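Local coordinates for UspA domain-containing protein (Pyrococcus horikoshii, PDB 2DUM) that is of unknown function but belongs to the universal stress protein A family and may act in stress responses as its relatives do, at residues Glu35-His40 against Arg97-Phe102. Residues are numbered along the deposited sequence; the frame is centred on the assembly and turned at random.
Sequences EVILLH and RTIIRF
E35 and R97 meet at the start of two neighbouring parallel strands, in a salt bridge laid over the backbone pairing. The glutamate chain runs out extended, with CG anti to the backbone N (chi1 178°), and its OE1 takes an almost straight hydrogen bond from R97 NH2 at 3.2 Å. OE1 lies in the guanidinium plane, at the edge, whereas the carboxylate itself is turned 43° from that plane. Across the contact V36 contributes only its backbone: its O accepts from R97 N at 3.1 Å, and R97 O in turn accepts from L38 N, the alternation by which one residue bridges two on a parallel neighbour. I37 lies alongside R97, pointing the same way; its CG1 packs on R97 CG at 3.8 Å and also sits over one face of the guanidinium. An alanine in place of R97 would probably leave E35 without its mate across the strands and uncover this flank of I37. The other branch of I37, CG2, reaches I99 CD1 at 3.5 Å. L38 faces the other way, where it and T98 touch L80 of helix 69-90. L39 returns to the side of I37 and I99, its CD1 packing against I99 CB at 3.5 Å and approaching R101 CG; V112 of helix 105-115 touches L39, I99 and R101. At H40, the last residue of the segment, N donates to I99 O, and O accepts from R101 N at 3.2 Å. Its ring belongs to other neighbours, with ND1 hydrogen-bonded to T12 O, while R101 extends to salt bridges with E108 and E115. With a helix against each face, this pairing of edge strand 95-103 with strand 35-43 exemplifies the parallel, 3-2-1-4-5 three-layer alpha/beta/alpha sandwich of the universal stress protein fold.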
loop_
_atom_site.group_PDB
_atom_site.type_symbol
_atom_site.label_atom_id
_atom_site.label_comp_id
_atom_site.label_asym_id
_atom_site.label_seq_id
_atom_site.Cartn_x
_atom_site.Cartn_y
_atom_site.Cartn_z
ATOM N N GLU A 35 -6.352 10.930 -12.419
ATOM C CA GLU A 35 -5.413 12.055 -12.218
ATOM C C GLU A 35 -4.333 11.703 -11.213
ATOM O O GLU A 35 -4.575 11.088 -10.216
ATOM C CB GLU A 35 -6.242 13.217 -11.701
ATOM C CG GLU A 35 -5.581 14.618 -11.314
ATOM C CD GLU A 35 -6.742 15.598 -10.731
ATOM O OE1 GLU A 35 -6.462 16.629 -10.047
ATOM O OE2 GLU A 35 -7.986 15.297 -10.912
ATOM N N VAL A 36 -3.124 12.122 -11.439
ATOM C CA VAL A 36 -2.122 12.042 -10.342
ATOM C C VAL A 36 -1.637 13.447 -9.794
ATOM O O VAL A 36 -1.272 14.334 -10.546
ATOM C CB VAL A 36 -0.927 11.111 -10.716
ATOM C CG1 VAL A 36 -0.808 11.092 -12.130
ATOM C CG2 VAL A 36 0.419 11.545 -10.064
ATOM N N ILE A 37 -1.622 13.672 -8.504
ATOM C CA ILE A 37 -1.077 14.920 -8.101
ATOM C C ILE A 37 0.321 14.573 -7.651
ATOM O O ILE A 37 0.551 13.785 -6.731
ATOM C CB ILE A 37 -1.862 15.427 -6.928
ATOM C CG1 ILE A 37 -3.296 15.549 -7.303
ATOM C CG2 ILE A 37 -1.309 16.703 -6.321
ATOM C CD1 ILE A 37 -4.165 15.026 -6.167
ATOM N N LEU A 38 1.262 15.196 -8.279
ATOM C CA LEU A 38 2.610 14.932 -8.001
ATOM C C LEU A 38 3.072 15.929 -6.938
ATOM O O LEU A 38 3.498 17.003 -7.290
ATOM C CB LEU A 38 3.266 15.258 -9.292
ATOM C CG LEU A 38 4.723 15.055 -9.382
ATOM C CD1 LEU A 38 4.822 13.526 -9.401
ATOM C CD2 LEU A 38 5.179 15.759 -10.698
ATOM N N LEU A 39 3.003 15.603 -5.641
ATOM C CA LEU A 39 3.371 16.550 -4.554
ATOM C C LEU A 39 4.835 16.610 -4.253
ATOM O O LEU A 39 5.557 15.665 -4.510
ATOM C CB LEU A 39 2.699 16.132 -3.292
ATOM C CG LEU A 39 2.724 17.153 -2.175
ATOM C CD1 LEU A 39 2.546 18.494 -2.738
ATOM C CD2 LEU A 39 1.598 16.919 -1.225
ATOM N N HIS A 40 5.294 17.745 -3.739
ATOM C CA HIS A 40 6.681 17.900 -3.212
ATOM C C HIS A 40 6.704 18.849 -2.069
ATOM O O HIS A 40 6.349 20.041 -2.234
ATOM C CB HIS A 40 7.656 18.506 -4.197
ATOM C CG HIS A 40 9.023 18.693 -3.626
ATOM N ND1 HIS A 40 9.730 17.662 -3.055
ATOM C CD2 HIS A 40 9.811 19.796 -3.508
ATOM C CE1 HIS A 40 10.906 18.113 -2.636
ATOM N NE2 HIS A 40 10.985 19.407 -2.893
ATOM N N ARG A 97 -1.057 16.965 -12.217
ATOM C CA ARG A 97 -0.844 18.324 -11.770
ATOM C C ARG A 97 0.292 18.352 -10.809
ATOM O O ARG A 97 0.931 17.344 -10.569
ATOM C CB ARG A 97 -2.043 18.904 -11.088
ATOM C CG ARG A 97 -2.762 18.032 -10.187
ATOM C CD ARG A 97 -4.032 18.801 -9.985
ATOM N NE ARG A 97 -3.931 19.676 -8.842
ATOM C CZ ARG A 97 -4.760 19.624 -7.791
ATOM N NH1 ARG A 97 -4.488 20.465 -6.782
ATOM N NH2 ARG A 97 -5.851 18.772 -7.727
ATOM N N THR A 98 0.528 19.527 -10.245
ATOM C CA THR A 98 1.621 19.743 -9.322
ATOM C C THR A 98 1.050 20.430 -8.073
ATOM O O THR A 98 0.049 21.138 -8.160
ATOM C CB THR A 98 2.721 20.557 -9.985
ATOM O OG1 THR A 98 2.130 21.746 -10.528
ATOM C CG2 THR A 98 3.441 19.733 -11.109
ATOM N N ILE A 99 1.617 20.097 -6.914
ATOM C CA ILE A 99 1.507 20.925 -5.761
ATOM C C ILE A 99 2.856 20.910 -5.052
ATOM O O ILE A 99 3.586 19.904 -5.060
ATOM C CB ILE A 99 0.518 20.400 -4.794
ATOM C CG1 ILE A 99 -0.841 20.110 -5.419
ATOM C CG2 ILE A 99 0.288 21.401 -3.757
ATOM C CD1 ILE A 99 -1.775 19.546 -4.378
ATOM N N ILE A 100 3.168 22.045 -4.436
ATOM C CA ILE A 100 4.427 22.358 -3.755
ATOM C C ILE A 100 3.897 22.944 -2.478
ATOM O O ILE A 100 3.129 23.952 -2.533
ATOM C CB ILE A 100 5.167 23.543 -4.425
ATOM C CG1 ILE A 100 6.219 23.105 -5.455
ATOM C CG2 ILE A 100 6.035 24.215 -3.464
ATOM C CD1 ILE A 100 5.734 22.265 -6.772
ATOM N N ARG A 101 4.280 22.336 -1.343
ATOM C CA ARG A 101 3.961 22.900 -0.052
ATOM C C ARG A 101 5.238 22.970 0.705
ATOM O O ARG A 101 6.167 22.264 0.360
ATOM C CB ARG A 101 2.947 22.021 0.672
ATOM C CG ARG A 101 1.753 21.502 -0.175
ATOM C CD ARG A 101 0.748 22.557 -0.579
ATOM N NE ARG A 101 -0.540 22.355 0.085
ATOM C CZ ARG A 101 -0.746 21.810 1.309
ATOM N NH1 ARG A 101 -2.018 21.707 1.763
ATOM N NH2 ARG A 101 0.278 21.358 2.091
ATOM N N PHE A 102 5.309 23.865 1.697
ATOM C CA PHE A 102 6.397 23.870 2.737
ATOM C C PHE A 102 6.018 23.075 3.954
ATOM O O PHE A 102 4.842 23.032 4.328
ATOM C CB PHE A 102 6.760 25.307 3.150
ATOM C CG PHE A 102 7.380 26.030 2.056
ATOM C CD1 PHE A 102 6.619 26.892 1.261
ATOM C CD2 PHE A 102 8.681 25.702 1.669
ATOM C CE1 PHE A 102 7.185 27.517 0.102
ATOM C CE2 PHE A 102 9.255 26.292 0.519
ATOM C CZ PHE A 102 8.509 27.211 -0.269
#